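Local coordinates for amidohydrolase (Thermotoga maritima, PDB 3OOQ), which belongs to the amidohydrolase family of TIM-barrel hydrolases and may act on cyclic amides, possibly as an allantoinase, at residues 15-20 / 336-341; 110-115 / 313-318; 289-294 / 320-325. All blocks are in the same frame, centred on the assembly; numbering follows the deposited sequence.

Three contacts lie in the TIM-barrel-type fold of this amidohydrolase, with centres about 14 to 17 Å apart. Interaction 1 spans most of the chain, from the loop between strands 12-14 and 24-29 to the start of helix 338-343, so the segments of the other two fall between its own. Interaction 2 sets strand 112-117 against the start of helix 315-321, and interaction 3 sets 320-325, around the end of that helix, against the start of helix 290-297. Along the chain interactions 2 and 3 interlock, 289-294 coming before 313-318 and 320-325 after it. Both also touch the second subunit, so helix 315-321 joins packing within the chain to the subunit interface.

Interaction 1: 15-20 / 336-341; sequences FPITSR and LTVNPA
Ile17 and Thr18, in the loop after strand 12-14, pack on Thr337 and Val338 at the N-terminal end of helix 338-343, far away in sequence. From its CB, Ile17 sends out two branches. CB itself lies 3.9 Å from Thr337 OG1, and CG1, the start of the longer branch, is 3.7 Å from the same oxygen. At the tip of that branch CD1 is 4.4 Å from Thr337 OG1, so the long branch falls away from it. The short branch reaches furthest across: with CG1 turned beside the backbone N (chi1 -64°), CG2 stands anti to that N and comes within 3.2 Å of Thr337 OG1. The same methyl then meets Val338 CG1 at 4.0 Å, the two side chains passing alongside one another and pointing opposite ways. Next to it, Thr18 turns CG2 to the helix start, 3.8 Å from Val338 CG2, while its OG1 is hydrogen-bonded to Glu354.

Thr337 holds the N-cap position, but its side chain does not cap the helix; OG1 bonds instead to Leu333 O at the end of helix 329-334. Ile17 also rests on Leu333 and Lys334 of that helix and on Pro57 of strand 54-64. The contact is van der Waals in kind, methyl on methyl and methyl on hydroxyl oxygen, and both threonine hydroxyls have their hydrogen-bond partners elsewhere in the chain.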
# COMPACT_ATOMS: atom_id res chain seq x y z
N PHE F 15 -45.38 -8.21 -40.52
CA PHE F 15 -44.75 -6.90 -40.39
C PHE F 15 -43.40 -6.89 -41.10
O PHE F 15 -42.37 -7.18 -40.48
CB PHE F 15 -44.58 -6.55 -38.90
CG PHE F 15 -45.81 -5.94 -38.27
CD1 PHE F 15 -46.91 -6.73 -37.94
CD2 PHE F 15 -45.85 -4.59 -37.99
CE1 PHE F 15 -48.05 -6.18 -37.35
CE2 PHE F 15 -46.99 -4.02 -37.40
CZ PHE F 15 -48.09 -4.82 -37.08
N PRO F 16 -43.38 -6.54 -42.41
CA PRO F 16 -42.10 -6.48 -43.13
C PRO F 16 -41.15 -5.39 -42.60
O PRO F 16 -39.94 -5.48 -42.84
CB PRO F 16 -42.51 -6.13 -44.57
CG PRO F 16 -43.95 -6.39 -44.67
CD PRO F 16 -44.51 -6.19 -43.29
N ILE F 17 -41.73 -4.38 -41.94
CA ILE F 17 -41.04 -3.22 -41.35
C ILE F 17 -40.75 -2.14 -42.36
O ILE F 17 -40.99 -0.97 -42.10
CB ILE F 17 -39.71 -3.55 -40.56
CG1 ILE F 17 -39.98 -4.42 -39.33
CG2 ILE F 17 -38.97 -2.26 -40.17
CD1 ILE F 17 -41.10 -3.94 -38.42
N THR F 18 -40.23 -2.53 -43.52
CA THR F 18 -39.89 -1.59 -44.56
C THR F 18 -41.08 -1.28 -45.47
O THR F 18 -40.96 -0.52 -46.43
CB THR F 18 -38.71 -2.10 -45.37
OG1 THR F 18 -39.02 -3.43 -45.82
CG2 THR F 18 -37.42 -2.14 -44.48
N SER F 19 -42.22 -1.90 -45.17
CA SER F 19 -43.50 -1.55 -45.77
C SER F 19 -44.58 -1.94 -44.77
O SER F 19 -44.29 -2.62 -43.77
CB SER F 19 -43.71 -2.24 -47.13
OG SER F 19 -43.64 -3.64 -47.03
N ARG F 20 -45.79 -1.46 -45.00
CA ARG F 20 -46.89 -1.61 -44.05
C ARG F 20 -47.32 -3.06 -43.83
O ARG F 20 -47.26 -3.87 -44.75
CB ARG F 20 -48.08 -0.74 -44.46
CG ARG F 20 -48.12 0.55 -43.66
CD ARG F 20 -48.61 1.73 -44.45
NE ARG F 20 -48.01 2.98 -43.96
CZ ARG F 20 -48.66 3.93 -43.27
NH1 ARG F 20 -48.01 5.02 -42.87
NH2 ARG F 20 -49.96 3.80 -43.00
N LEU F 336 -35.27 -0.79 -34.33
CA LEU F 336 -34.97 -2.10 -33.78
C LEU F 336 -34.57 -3.13 -34.83
O LEU F 336 -34.11 -4.23 -34.48
CB LEU F 336 -36.14 -2.62 -32.97
CG LEU F 336 -36.47 -1.89 -31.67
CD1 LEU F 336 -37.78 -2.47 -31.08
CD2 LEU F 336 -35.31 -1.97 -30.65
N THR F 337 -34.74 -2.76 -36.11
CA THR F 337 -34.62 -3.71 -37.23
C THR F 337 -33.74 -3.20 -38.39
O THR F 337 -32.52 -3.41 -38.38
CB THR F 337 -36.03 -4.15 -37.71
OG1 THR F 337 -36.83 -2.98 -37.93
CG2 THR F 337 -36.74 -5.03 -36.65
N VAL F 338 -34.36 -2.53 -39.38
CA VAL F 338 -33.66 -2.11 -40.59
C VAL F 338 -32.58 -1.03 -40.34
O VAL F 338 -31.51 -1.08 -40.94
CB VAL F 338 -34.68 -1.66 -41.71
CG1 VAL F 338 -35.55 -0.48 -41.26
CG2 VAL F 338 -33.95 -1.32 -43.03
N ASN F 339 -32.86 -0.06 -39.48
CA ASN F 339 -31.85 0.97 -39.13
C ASN F 339 -30.56 0.39 -38.51
O ASN F 339 -29.48 0.64 -39.05
CB ASN F 339 -32.45 2.05 -38.21
CG ASN F 339 -33.43 2.96 -38.93
OD1 ASN F 339 -33.93 2.65 -40.00
ND2 ASN F 339 -33.71 4.13 -38.32
N PRO F 340 -30.66 -0.39 -37.40
CA PRO F 340 -29.44 -1.06 -36.91
C PRO F 340 -28.79 -1.91 -38.00
O PRO F 340 -27.58 -1.81 -38.18
CB PRO F 340 -29.93 -1.94 -35.75
CG PRO F 340 -31.43 -1.93 -35.82
CD PRO F 340 -31.81 -0.64 -36.51
N ALA F 341 -29.58 -2.70 -38.74
CA ALA F 341 -29.02 -3.44 -39.89
C ALA F 341 -28.18 -2.53 -40.81
O ALA F 341 -27.07 -2.89 -41.24
CB ALA F 341 -30.14 -4.11 -40.69

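Interaction 2: 110-115 / 313-318; sequences GGVTSV and EFATVQ
Water 1 sits between Gly110 and the start of helix 315-321 and is gripped by three backbone groups. It donates one hydrogen bond to Gly110 O (2.7 Å) and another to Glu313 O, also 2.7 Å away, and accepts a third from Thr316 N at 3.0 Å. The water thus links the first turn of the helix to the loop ahead of strand 112-117, though no direct hydrogen bond crosses between the segments.

Gly110 comes close in its own right. Its CA donates a C-H...O contact to Glu313 O over 3.5 Å, with an angle of 146° at the hydrogen, so this carbonyl receives both the water and the glycine. The CA atoms of Gly110 and Glu313 are 4.4 Å apart, a measure of how near the two backbones come. Gly111, with its positive phi of 87°, is the C-prime residue of a Schellman motif that ends helix 103-108 and turns the chain into the strand.

Beside the water lies an apolar pair. With CG1 opposite the backbone N (chi1 -178°), Val112 turns its other methyl, CG2, to Ala315 CB at 4.0 Å. Thr316 CG2 merely brushes Gly110 O, 4.0 Å away, while its OG1 is hydrogen-bonded to Arg324 of the second subunit. Val112 and Thr316 both also lie on Phe59 of strand 54-64.

In this buried place, two carbonyls and a helix N-H near the N-terminus find polar partners through one solvent molecule. Three bonds to backbone groups suggest a structural water at the strand-helix junction, with the valine-alanine pair closing the packing next to it.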
# COMPACT_ATOMS: atom_id res chain seq x y z
N GLY F 110 -37.27 -12.60 -26.13
CA GLY F 110 -37.69 -11.22 -26.36
C GLY F 110 -37.62 -10.80 -27.83
O GLY F 110 -37.82 -9.64 -28.17
N GLY F 111 -37.31 -11.76 -28.69
CA GLY F 111 -37.38 -11.56 -30.13
C GLY F 111 -36.16 -10.97 -30.77
O GLY F 111 -36.23 -10.52 -31.90
N VAL F 112 -35.03 -10.98 -30.06
CA VAL F 112 -33.76 -10.49 -30.59
C VAL F 112 -32.93 -11.63 -31.19
O VAL F 112 -32.68 -12.65 -30.53
CB VAL F 112 -32.92 -9.78 -29.49
CG1 VAL F 112 -31.63 -9.22 -30.07
CG2 VAL F 112 -33.73 -8.65 -28.86
N THR F 113 -32.49 -11.47 -32.43
CA THR F 113 -31.79 -12.56 -33.10
C THR F 113 -30.34 -12.24 -33.46
O THR F 113 -29.51 -13.14 -33.53
CB THR F 113 -32.53 -13.00 -34.38
OG1 THR F 113 -32.71 -11.86 -35.24
CG2 THR F 113 -33.89 -13.59 -34.04
N SER F 114 -30.03 -10.97 -33.69
CA SER F 114 -28.68 -10.53 -34.09
C SER F 114 -28.21 -9.35 -33.25
O SER F 114 -29.01 -8.49 -32.89
CB SER F 114 -28.65 -10.12 -35.58
OG SER F 114 -28.93 -11.21 -36.44
N VAL F 115 -26.92 -9.30 -32.95
CA VAL F 115 -26.34 -8.19 -32.20
C VAL F 115 -24.92 -7.94 -32.66
O VAL F 115 -24.23 -8.85 -33.13
CB VAL F 115 -26.31 -8.46 -30.64
CG1 VAL F 115 -27.69 -8.82 -30.09
CG2 VAL F 115 -25.35 -9.60 -30.32
N GLU F 313 -33.47 -9.10 -23.42
CA GLU F 313 -34.81 -9.69 -23.42
C GLU F 313 -35.88 -8.61 -23.39
O GLU F 313 -37.03 -8.87 -23.80
CB GLU F 313 -35.01 -10.66 -22.25
CG GLU F 313 -34.84 -10.06 -20.85
CD GLU F 313 -34.84 -11.12 -19.75
OE1 GLU F 313 -35.68 -12.07 -19.85
OE2 GLU F 313 -34.01 -11.00 -18.80
N PHE F 314 -35.51 -7.42 -22.91
CA PHE F 314 -36.48 -6.34 -22.73
C PHE F 314 -36.40 -5.22 -23.78
O PHE F 314 -36.93 -4.13 -23.57
CB PHE F 314 -36.40 -5.77 -21.31
CG PHE F 314 -36.72 -6.79 -20.22
CD1 PHE F 314 -37.85 -7.60 -20.30
CD2 PHE F 314 -35.88 -6.91 -19.10
CE1 PHE F 314 -38.15 -8.53 -19.29
CE2 PHE F 314 -36.16 -7.85 -18.08
CZ PHE F 314 -37.30 -8.65 -18.17
N ALA F 315 -35.74 -5.50 -24.90
CA ALA F 315 -35.64 -4.54 -26.00
C ALA F 315 -37.01 -3.95 -26.39
O ALA F 315 -37.12 -2.73 -26.61
CB ALA F 315 -34.96 -5.17 -27.20
N THR F 316 -38.04 -4.80 -26.47
CA THR F 316 -39.38 -4.32 -26.85
C THR F 316 -40.02 -3.47 -25.77
O THR F 316 -40.89 -2.64 -26.07
CB THR F 316 -40.37 -5.45 -27.26
OG1 THR F 316 -40.57 -6.35 -26.15
CG2 THR F 316 -39.81 -6.22 -28.45
N VAL F 317 -39.62 -3.72 -24.52
CA VAL F 317 -40.13 -2.97 -23.39
C VAL F 317 -39.60 -1.53 -23.44
O VAL F 317 -40.36 -0.57 -23.27
CB VAL F 317 -39.77 -3.62 -22.02
CG1 VAL F 317 -40.37 -2.83 -20.87
CG2 VAL F 317 -40.27 -5.06 -21.95
N GLN F 318 -38.29 -1.40 -23.69
CA GLN F 318 -37.68 -0.09 -23.85
C GLN F 318 -38.26 0.67 -25.05
O GLN F 318 -38.63 1.84 -24.92
CB GLN F 318 -36.16 -0.20 -24.01
CG GLN F 318 -35.53 1.18 -24.18
CD GLN F 318 -34.03 1.18 -24.27
OE1 GLN F 318 -33.38 2.02 -23.65
NE2 GLN F 318 -33.45 0.25 -25.05
O HOH W 1 -37.92 -7.79 -26.16

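Interaction 3: 289-294 / 320-325; sequences ETIAKL and ATAMRY
The side chains of Glu289 and Tyr325 run nearly perpendicular, the carboxylate plane 83° from that of the ring. Their contact is made near the backbone: Glu289 CG lies 4.1 Å from Tyr325 CB and approaches the ring obliquely. The tyrosine starts out toward 289-294, but its CG lies beside the backbone N (chi1 -55°) and the far end of the ring leads away. The glutamate chain is extended beyond CG, on the exposed margin of the contact.

Deeper in, Ile291 brings the tip of its long branch to Ala322, CD1 to CB being 3.6 Å, a methyl-to-methyl contact. Between these two side-chain contacts the backbones are joined through water 2, which donates to Tyr325 O (2.7 Å) and accepts from Ala292 N at 3.1 Å. The bridge uses an N-H near the start of helix 290-297, while Ala292 CB lies 4.1 Å from the same carbonyl oxygen of Tyr325.

Helix 329-334 packs against both partners of the methyl pair, since Leu332 touches Ile291 and Ala322. Tyr325 packs on Phe314 of the second subunit, placing this junction between helices 290-297 and 315-321 beside the subunit interface.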
# COMPACT_ATOMS: atom_id res chain seq x y z
N GLU F 289 -37.14 11.36 -25.11
CA GLU F 289 -37.54 12.27 -26.19
C GLU F 289 -36.53 12.37 -27.32
O GLU F 289 -36.86 12.86 -28.41
CB GLU F 289 -37.79 13.66 -25.62
CG GLU F 289 -38.99 13.74 -24.71
CD GLU F 289 -39.39 15.17 -24.45
OE1 GLU F 289 -38.50 16.05 -24.42
OE2 GLU F 289 -40.60 15.42 -24.28
N THR F 290 -35.31 11.93 -27.06
CA THR F 290 -34.24 11.97 -28.05
C THR F 290 -34.59 11.17 -29.32
O THR F 290 -34.23 11.55 -30.43
CB THR F 290 -32.88 11.54 -27.43
OG1 THR F 290 -31.81 12.09 -28.19
CG2 THR F 290 -32.72 10.02 -27.40
N ILE F 291 -35.32 10.06 -29.15
CA ILE F 291 -35.73 9.27 -30.30
C ILE F 291 -36.49 10.16 -31.29
O ILE F 291 -36.06 10.36 -32.43
CB ILE F 291 -36.54 8.02 -29.87
CG1 ILE F 291 -35.62 7.00 -29.17
CG2 ILE F 291 -37.26 7.39 -31.09
CD1 ILE F 291 -36.35 5.89 -28.43
N ALA F 292 -37.58 10.75 -30.82
CA ALA F 292 -38.40 11.68 -31.60
C ALA F 292 -37.55 12.79 -32.20
O ALA F 292 -37.65 13.08 -33.40
CB ALA F 292 -39.50 12.27 -30.72
N LYS F 293 -36.72 13.41 -31.36
CA LYS F 293 -35.99 14.59 -31.76
C LYS F 293 -35.03 14.27 -32.90
O LYS F 293 -34.97 15.01 -33.89
CB LYS F 293 -35.25 15.22 -30.58
CG LYS F 293 -36.20 15.78 -29.53
CD LYS F 293 -35.47 16.27 -28.29
CE LYS F 293 -36.41 17.10 -27.44
NZ LYS F 293 -35.76 18.36 -27.04
N LEU F 294 -34.30 13.18 -32.78
CA LEU F 294 -33.33 12.82 -33.79
C LEU F 294 -34.03 12.40 -35.07
O LEU F 294 -33.66 12.85 -36.15
CB LEU F 294 -32.36 11.75 -33.28
CG LEU F 294 -31.46 12.26 -32.13
CD1 LEU F 294 -30.50 11.19 -31.64
CD2 LEU F 294 -30.68 13.50 -32.57
N ALA F 320 -41.21 0.21 -26.71
CA ALA F 320 -42.62 0.54 -26.41
C ALA F 320 -42.76 1.75 -25.50
O ALA F 320 -43.57 2.63 -25.76
CB ALA F 320 -43.32 -0.65 -25.81
N THR F 321 -41.96 1.80 -24.44
CA THR F 321 -42.00 2.90 -23.46
C THR F 321 -41.73 4.25 -24.12
O THR F 321 -42.24 5.29 -23.67
CB THR F 321 -40.99 2.65 -22.32
OG1 THR F 321 -41.39 1.48 -21.60
CG2 THR F 321 -40.91 3.84 -21.35
N ALA F 322 -40.97 4.25 -25.21
CA ALA F 322 -40.68 5.51 -25.88
C ALA F 322 -41.93 6.16 -26.46
O ALA F 322 -41.95 7.37 -26.67
CB ALA F 322 -39.59 5.35 -26.93
N MSE F 323 -42.99 5.37 -26.65
CA MSE F 323 -44.31 5.92 -27.06
C MSE F 323 -44.89 6.88 -26.03
O MSE F 323 -45.77 7.67 -26.36
CB MSE F 323 -45.32 4.82 -27.39
CG MSE F 323 -44.91 3.97 -28.57
SE MSE F 323 -46.26 2.70 -29.22
CE MSE F 323 -46.48 1.56 -27.64
N ARG F 324 -44.38 6.85 -24.80
CA ARG F 324 -44.73 7.87 -23.81
C ARG F 324 -43.97 9.18 -24.00
O ARG F 324 -44.22 10.13 -23.25
CB ARG F 324 -44.47 7.40 -22.37
CG ARG F 324 -45.10 6.10 -22.04
CD ARG F 324 -45.17 5.86 -20.56
NE ARG F 324 -46.26 4.91 -20.33
CZ ARG F 324 -46.49 4.26 -19.20
NH1 ARG F 324 -45.70 4.42 -18.13
NH2 ARG F 324 -47.52 3.44 -19.15
N TYR F 325 -43.03 9.21 -24.94
CA TYR F 325 -42.16 10.38 -25.14
C TYR F 325 -42.13 10.85 -26.60
O TYR F 325 -41.09 11.31 -27.11
CB TYR F 325 -40.75 10.09 -24.60
CG TYR F 325 -40.77 9.63 -23.16
CD1 TYR F 325 -40.90 8.28 -22.84
CD2 TYR F 325 -40.73 10.55 -22.12
CE1 TYR F 325 -40.94 7.84 -21.52
CE2 TYR F 325 -40.77 10.13 -20.77
CZ TYR F 325 -40.87 8.77 -20.49
OH TYR F 325 -40.92 8.33 -19.19
O HOH W 2 -39.07 9.90 -28.29